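Local coordinates for protein agmatine ureohydrolase (Thermoplasma volcanium GSS1, PDB 3PZL) that probably hydrolyses agmatine to putrescine and urea as a manganese-dependent agmatinase of the arginase family, with two manganese ions per subunit, at residues R150-M154 and G155-N159; E187-D191 and P192-K196. All coordinates share one frame; numbering follows the deposited sequence.

Interaction 1: residues R150-M154 and G155-N159; sequences RSSYM and GNKYN
Ser152 OG and Tyr153 N both donate to one backbone oxygen, Asn156 O. The hydroxyl stands above the carbonyl plane at 2.7 Å from Ser152 OG to Asn156 O, while Tyr153 N comes in nearly straight (2.8 Å to Asn156 O, 171° at the hydrogen) from the same face. In return, Asn156 N gives Tyr153 O a weak bond of 3.0 Å, which closes a two-residue beta-turn. Met154, a selenomethionine, and Gly155 fill its corners, both in the left-handed region, nearer a type III' than a type I' turn. The chain folds back on itself here like a short hairpin without regular strands.

The Tyr153 side chain leaves the turn with CG anti to the backbone N (chi1 -159°). Its CB lies 3.5 Å from Asn159 CG, and Tyr153 CG borders the same amide, 4.1 Å from Asn159 CG. Next, at the ring edge, Tyr153 CD2 is 3.7 Å from Asn159 CG, with ring and amide planes 81° apart. One ring face carries Met154 CG, offset toward the rim. On the far edge Tyr153 CE1 sits 4.0 Å above the guanidinium plane of Arg150.

The loop runs from strand 138-143 to helix 163-171, and the Asn159 side chain is about 8 Å from a bound manganese. The doubly used carbonyl fixes the exposed turn through backbone and hydroxyl, whereas aromatic-amide packing ties Tyr153 to the buried Asn159 near the metal site.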
loop_
_atom_site.group_PDB
_atom_site.type_symbol
_atom_site.label_atom_id
_atom_site.label_comp_id
_atom_site.label_asym_id
_atom_site.label_seq_id
_atom_site.Cartn_x
_atom_site.Cartn_y
_atom_site.Cartn_z
ATOM N N ARG B 150 22.138 -4.202 -26.311
ATOM C CA ARG B 150 22.724 -2.886 -26.259
ATOM C C ARG B 150 24.183 -3.146 -26.010
ATOM O O ARG B 150 24.524 -3.989 -25.195
ATOM C CB ARG B 150 22.115 -2.104 -25.093
ATOM C CG ARG B 150 21.951 -0.591 -25.326
ATOM C CD ARG B 150 21.359 0.102 -24.093
ATOM N NE ARG B 150 20.723 1.392 -24.386
ATOM C CZ ARG B 150 19.408 1.631 -24.319
ATOM N NH1 ARG B 150 18.550 0.678 -23.992
ATOM N NH2 ARG B 150 18.928 2.828 -24.590
ATOM N N SER B 151 25.056 -2.440 -26.708
ATOM C CA SER B 151 26.475 -2.712 -26.550
ATOM C C SER B 151 26.949 -2.463 -25.103
ATOM O O SER B 151 27.699 -3.264 -24.546
ATOM C CB SER B 151 27.294 -1.937 -27.578
ATOM O OG SER B 151 28.377 -2.751 -28.048
ATOM N N SER B 152 26.487 -1.365 -24.499
ATOM C CA SER B 152 26.754 -1.082 -23.082
ATOM C C SER B 152 25.746 -0.096 -22.471
ATOM O O SER B 152 25.124 0.703 -23.182
ATOM C CB SER B 152 28.183 -0.564 -22.884
ATOM O OG SER B 152 28.497 -0.483 -21.512
ATOM N N TYR B 153 25.586 -0.150 -21.150
ATOM C CA TYR B 153 24.711 0.794 -20.460
ATOM C C TYR B 153 25.284 1.185 -19.108
ATOM O O TYR B 153 25.708 0.324 -18.327
ATOM C CB TYR B 153 23.339 0.183 -20.306
ATOM C CG TYR B 153 22.222 1.151 -20.085
ATOM C CD1 TYR B 153 22.074 2.290 -20.887
ATOM C CD2 TYR B 153 21.259 0.899 -19.093
ATOM C CE1 TYR B 153 21.004 3.181 -20.677
ATOM C CE2 TYR B 153 20.192 1.762 -18.883
ATOM C CZ TYR B 153 20.072 2.894 -19.672
ATOM O OH TYR B 153 19.012 3.723 -19.440
HETATM N N MSE B 154 25.306 2.496 -18.853
HETATM C CA MSE B 154 25.870 3.082 -17.622
HETATM C C MSE B 154 27.275 2.560 -17.378
HETATM O O MSE B 154 27.566 2.064 -16.289
HETATM C CB MSE B 154 25.008 2.741 -16.407
HETATM C CG MSE B 154 23.504 2.687 -16.676
HETATM SE SE MSE B 154 22.754 4.495 -16.777
HETATM C CE MSE B 154 21.750 4.605 -15.067
ATOM N N GLY B 155 28.125 2.633 -18.403
ATOM C CA GLY B 155 29.507 2.142 -18.331
ATOM C C GLY B 155 29.585 0.695 -17.883
ATOM O O GLY B 155 30.446 0.329 -17.064
ATOM N N ASN B 156 28.660 -0.123 -18.398
ATOM C CA ASN B 156 28.638 -1.550 -18.100
ATOM C C ASN B 156 28.185 -2.414 -19.284
ATOM O O ASN B 156 27.134 -2.160 -19.872
ATOM C CB ASN B 156 27.820 -1.845 -16.838
ATOM C CG ASN B 156 28.582 -2.753 -15.847
ATOM O OD1 ASN B 156 29.280 -3.703 -16.246
ATOM N ND2 ASN B 156 28.456 -2.459 -14.556
ATOM N N LYS B 157 29.016 -3.404 -19.644
ATOM C CA LYS B 157 28.707 -4.375 -20.715
ATOM C C LYS B 157 27.800 -5.494 -20.220
ATOM O O LYS B 157 27.026 -6.066 -20.983
ATOM C CB LYS B 157 29.984 -4.962 -21.302
ATOM C CG LYS B 157 30.814 -3.914 -22.029
ATOM C CD LYS B 157 31.864 -4.536 -22.974
ATOM C CE LYS B 157 32.926 -3.485 -23.333
ATOM N NZ LYS B 157 34.028 -4.102 -24.117
ATOM N N TYR B 158 27.896 -5.782 -18.929
ATOM C CA TYR B 158 27.025 -6.747 -18.292
ATOM C C TYR B 158 25.804 -6.117 -17.588
ATOM O O TYR B 158 25.113 -6.793 -16.839
ATOM C CB TYR B 158 27.822 -7.657 -17.354
ATOM C CG TYR B 158 28.951 -8.383 -18.047
ATOM C CD1 TYR B 158 28.697 -9.295 -19.078
ATOM C CD2 TYR B 158 30.285 -8.161 -17.674
ATOM C CE1 TYR B 158 29.749 -9.960 -19.722
ATOM C CE2 TYR B 158 31.339 -8.818 -18.316
ATOM C CZ TYR B 158 31.061 -9.715 -19.336
ATOM O OH TYR B 158 32.093 -10.375 -19.966
ATOM N N ASN B 159 25.539 -4.839 -17.858
ATOM C CA ASN B 159 24.259 -4.215 -17.506
ATOM C C ASN B 159 23.065 -4.985 -18.073
ATOM O O ASN B 159 23.120 -5.426 -19.226
ATOM C CB ASN B 159 24.215 -2.784 -18.029
ATOM C CG ASN B 159 22.896 -2.100 -17.747
ATOM O OD1 ASN B 159 22.790 -1.331 -16.789
ATOM N ND2 ASN B 159 21.886 -2.372 -18.573
#

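Interaction 2: residues E187-D191 and P192-K196; sequences EEFED and PDFRK
Pro192 follows Asp191, and the two side chains cross at about a right angle. Pro192 has no N-H, and Asp191 OD1 bonds instead to the next one, Asp193 N, 2.7 Å away with 164° at the hydrogen. This is an Asx turn, and the Asp191 CG position anti to the backbone N (chi1 -160°) carries the carboxylate forward for it. The other oxygen, OD2, forms a salt bridge with Arg165 on helix 163-171.

The Asp193 carboxylate pairs with Lys196, whose NZ meets Asp193 OD1 at 2.9 Å from above the carboxylate plane. The two acidic groups remain near each other, Asp191 OD1 to Asp193 OD1 being 4.2 Å, and Arg165 and Lys196 probably offset that repulsion.

Phe194 N closes a beta-turn on Asp191 O (3.2 Å), which encloses the Asx turn; with proline second, the combination is an Asx-Pro turn. The Phe194 ring packs against the last part of the helix, at Glu188 and Phe189. One face receives Phe189 CA in a CH-pi contact, 4.0 Å from the Phe194 ring centroid and 14° off its normal, and Phe194 CD1 lies 4.0 Å from Glu188 CB. Beyond the two segments, Phe194 stacks with Phe199 and meets Phe149 almost perpendicularly, while Phe189 packs against Tyr71 and Tyr73 of a neighbouring subunit. Glu188 OE2 hydrogen-bonds to Ser147 OG, in the loop of the metal ligands.

The 3-10 segment 194-196 then leads toward strand 198-201. Asp191 thus holds the bend with its side-chain and backbone oxygens, while the buried Phe194 packs against the helix.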
loop_
_atom_site.group_PDB
_atom_site.type_symbol
_atom_site.label_atom_id
_atom_site.label_comp_id
_atom_site.label_asym_id
_atom_site.label_seq_id
_atom_site.Cartn_x
_atom_site.Cartn_y
_atom_site.Cartn_z
ATOM N N GLU B 187 19.503 2.795 -31.316
ATOM C CA GLU B 187 20.897 2.414 -31.362
ATOM C C GLU B 187 21.049 0.916 -31.559
ATOM O O GLU B 187 21.993 0.456 -32.204
ATOM C CB GLU B 187 21.563 2.831 -30.083
ATOM C CG GLU B 187 21.225 4.252 -29.741
ATOM C CD GLU B 187 21.724 4.638 -28.379
ATOM O OE1 GLU B 187 21.809 3.724 -27.516
ATOM O OE2 GLU B 187 22.040 5.843 -28.183
ATOM N N GLU B 188 20.101 0.158 -31.019
ATOM C CA GLU B 188 20.054 -1.289 -31.228
ATOM C C GLU B 188 19.491 -1.599 -32.608
ATOM O O GLU B 188 20.111 -2.330 -33.377
ATOM C CB GLU B 188 19.190 -1.961 -30.167
ATOM C CG GLU B 188 19.299 -1.352 -28.765
ATOM C CD GLU B 188 18.238 -1.892 -27.789
ATOM O OE1 GLU B 188 17.970 -1.232 -26.774
ATOM O OE2 GLU B 188 17.680 -2.975 -28.029
ATOM N N PHE B 189 18.323 -1.028 -32.915
ATOM C CA PHE B 189 17.642 -1.246 -34.193
ATOM C C PHE B 189 18.486 -0.863 -35.408
ATOM O O PHE B 189 18.283 -1.383 -36.502
ATOM C CB PHE B 189 16.317 -0.475 -34.241
ATOM C CG PHE B 189 15.605 -0.564 -35.583
ATOM C CD1 PHE B 189 14.700 -1.593 -35.850
ATOM C CD2 PHE B 189 15.860 0.374 -36.588
ATOM C CE1 PHE B 189 14.055 -1.680 -37.099
ATOM C CE2 PHE B 189 15.228 0.294 -37.831
ATOM C CZ PHE B 189 14.323 -0.731 -38.085
ATOM N N GLU B 190 19.413 0.064 -35.216
ATOM C CA GLU B 190 20.236 0.525 -36.310
ATOM C C GLU B 190 21.504 -0.290 -36.424
ATOM O O GLU B 190 22.212 -0.194 -37.435
ATOM C CB GLU B 190 20.567 2.009 -36.158
ATOM C CG GLU B 190 19.497 2.940 -36.763
ATOM C CD GLU B 190 19.789 4.414 -36.496
ATOM O OE1 GLU B 190 20.817 4.738 -35.833
ATOM O OE2 GLU B 190 18.962 5.248 -36.940
ATOM N N ASP B 191 21.795 -1.089 -35.398
ATOM C CA ASP B 191 22.934 -2.000 -35.466
ATOM C C ASP B 191 22.735 -3.027 -36.578
ATOM O O ASP B 191 21.668 -3.622 -36.705
ATOM C CB ASP B 191 23.203 -2.699 -34.123
ATOM C CG ASP B 191 24.636 -3.264 -34.025
ATOM O OD1 ASP B 191 25.127 -3.940 -34.956
ATOM O OD2 ASP B 191 25.285 -3.035 -32.995
ATOM N N PRO B 192 23.771 -3.220 -37.402
ATOM C CA PRO B 192 23.789 -4.311 -38.368
ATOM C C PRO B 192 23.532 -5.665 -37.699
ATOM O O PRO B 192 22.853 -6.503 -38.279
ATOM C CB PRO B 192 25.218 -4.271 -38.912
ATOM C CG PRO B 192 25.689 -2.875 -38.681
ATOM C CD PRO B 192 25.001 -2.404 -37.448
ATOM N N ASP B 193 24.054 -5.859 -36.487
ATOM C CA ASP B 193 23.923 -7.130 -35.756
ATOM C C ASP B 193 22.535 -7.439 -35.216
ATOM O O ASP B 193 22.243 -8.582 -34.852
ATOM C CB ASP B 193 24.945 -7.213 -34.628
ATOM C CG ASP B 193 26.321 -7.566 -35.129
ATOM O OD1 ASP B 193 26.520 -7.624 -36.371
ATOM O OD2 ASP B 193 27.203 -7.787 -34.277
ATOM N N PHE B 194 21.677 -6.429 -35.179
ATOM C CA PHE B 194 20.313 -6.593 -34.697
ATOM C C PHE B 194 19.546 -7.694 -35.429
ATOM O O PHE B 194 18.792 -8.440 -34.815
ATOM C CB PHE B 194 19.578 -5.275 -34.832
ATOM C CG PHE B 194 18.271 -5.215 -34.096
ATOM C CD1 PHE B 194 18.231 -4.823 -32.754
ATOM C CD2 PHE B 194 17.072 -5.506 -34.764
ATOM C CE1 PHE B 194 17.038 -4.744 -32.084
ATOM C CE2 PHE B 194 15.875 -5.430 -34.099
ATOM C CZ PHE B 194 15.857 -5.041 -32.751
ATOM N N ARG B 195 19.745 -7.806 -36.738
ATOM C CA ARG B 195 19.054 -8.832 -37.518
ATOM C C ARG B 195 19.621 -10.247 -37.312
ATOM O O ARG B 195 19.003 -11.224 -37.740
ATOM C CB ARG B 195 19.019 -8.460 -39.001
ATOM C CG ARG B 195 17.806 -9.010 -39.759
ATOM C CD ARG B 195 18.110 -9.233 -41.279
ATOM N NE ARG B 195 17.036 -9.951 -41.997
ATOM C CZ ARG B 195 16.017 -9.360 -42.631
ATOM N NH1 ARG B 195 15.906 -8.032 -42.639
ATOM N NH2 ARG B 195 15.095 -10.092 -43.253
ATOM N N LYS B 196 20.769 -10.358 -36.635
ATOM C CA LYS B 196 21.372 -11.666 -36.338
ATOM C C LYS B 196 20.684 -12.408 -35.188
ATOM O O LYS B 196 21.068 -13.525 -34.817
ATOM C CB LYS B 196 22.880 -11.554 -36.089
ATOM C CG LYS B 196 23.688 -11.255 -37.351
ATOM C CD LYS B 196 25.129 -10.901 -37.000
ATOM C CE LYS B 196 25.896 -10.463 -38.246
ATOM N NZ LYS B 196 27.266 -9.968 -37.849
#

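Overall arrangement
Both contacts are local turns in loops of the same alpha/beta fold, their centres about 16 Å apart. Interaction 1, on the surface, belongs to the loop that follows strand 138-143 and its metal ligands; interaction 2, partly buried, lies at the end of helix 186-189, near the edge strand 198-201. Each has a backbone turn bond; interaction 1 adds a serine hydroxyl, interaction 2 acidic side chains and a larger aromatic share. A long, weak ion pair, Arg150 NH1 to Glu188 OE1 at 3.4 Å, joins them. Arg150 also forms a salt bridge with Glu69 of a neighbouring subunit, against which Glu188 packs too, so the junction borders the subunit interface.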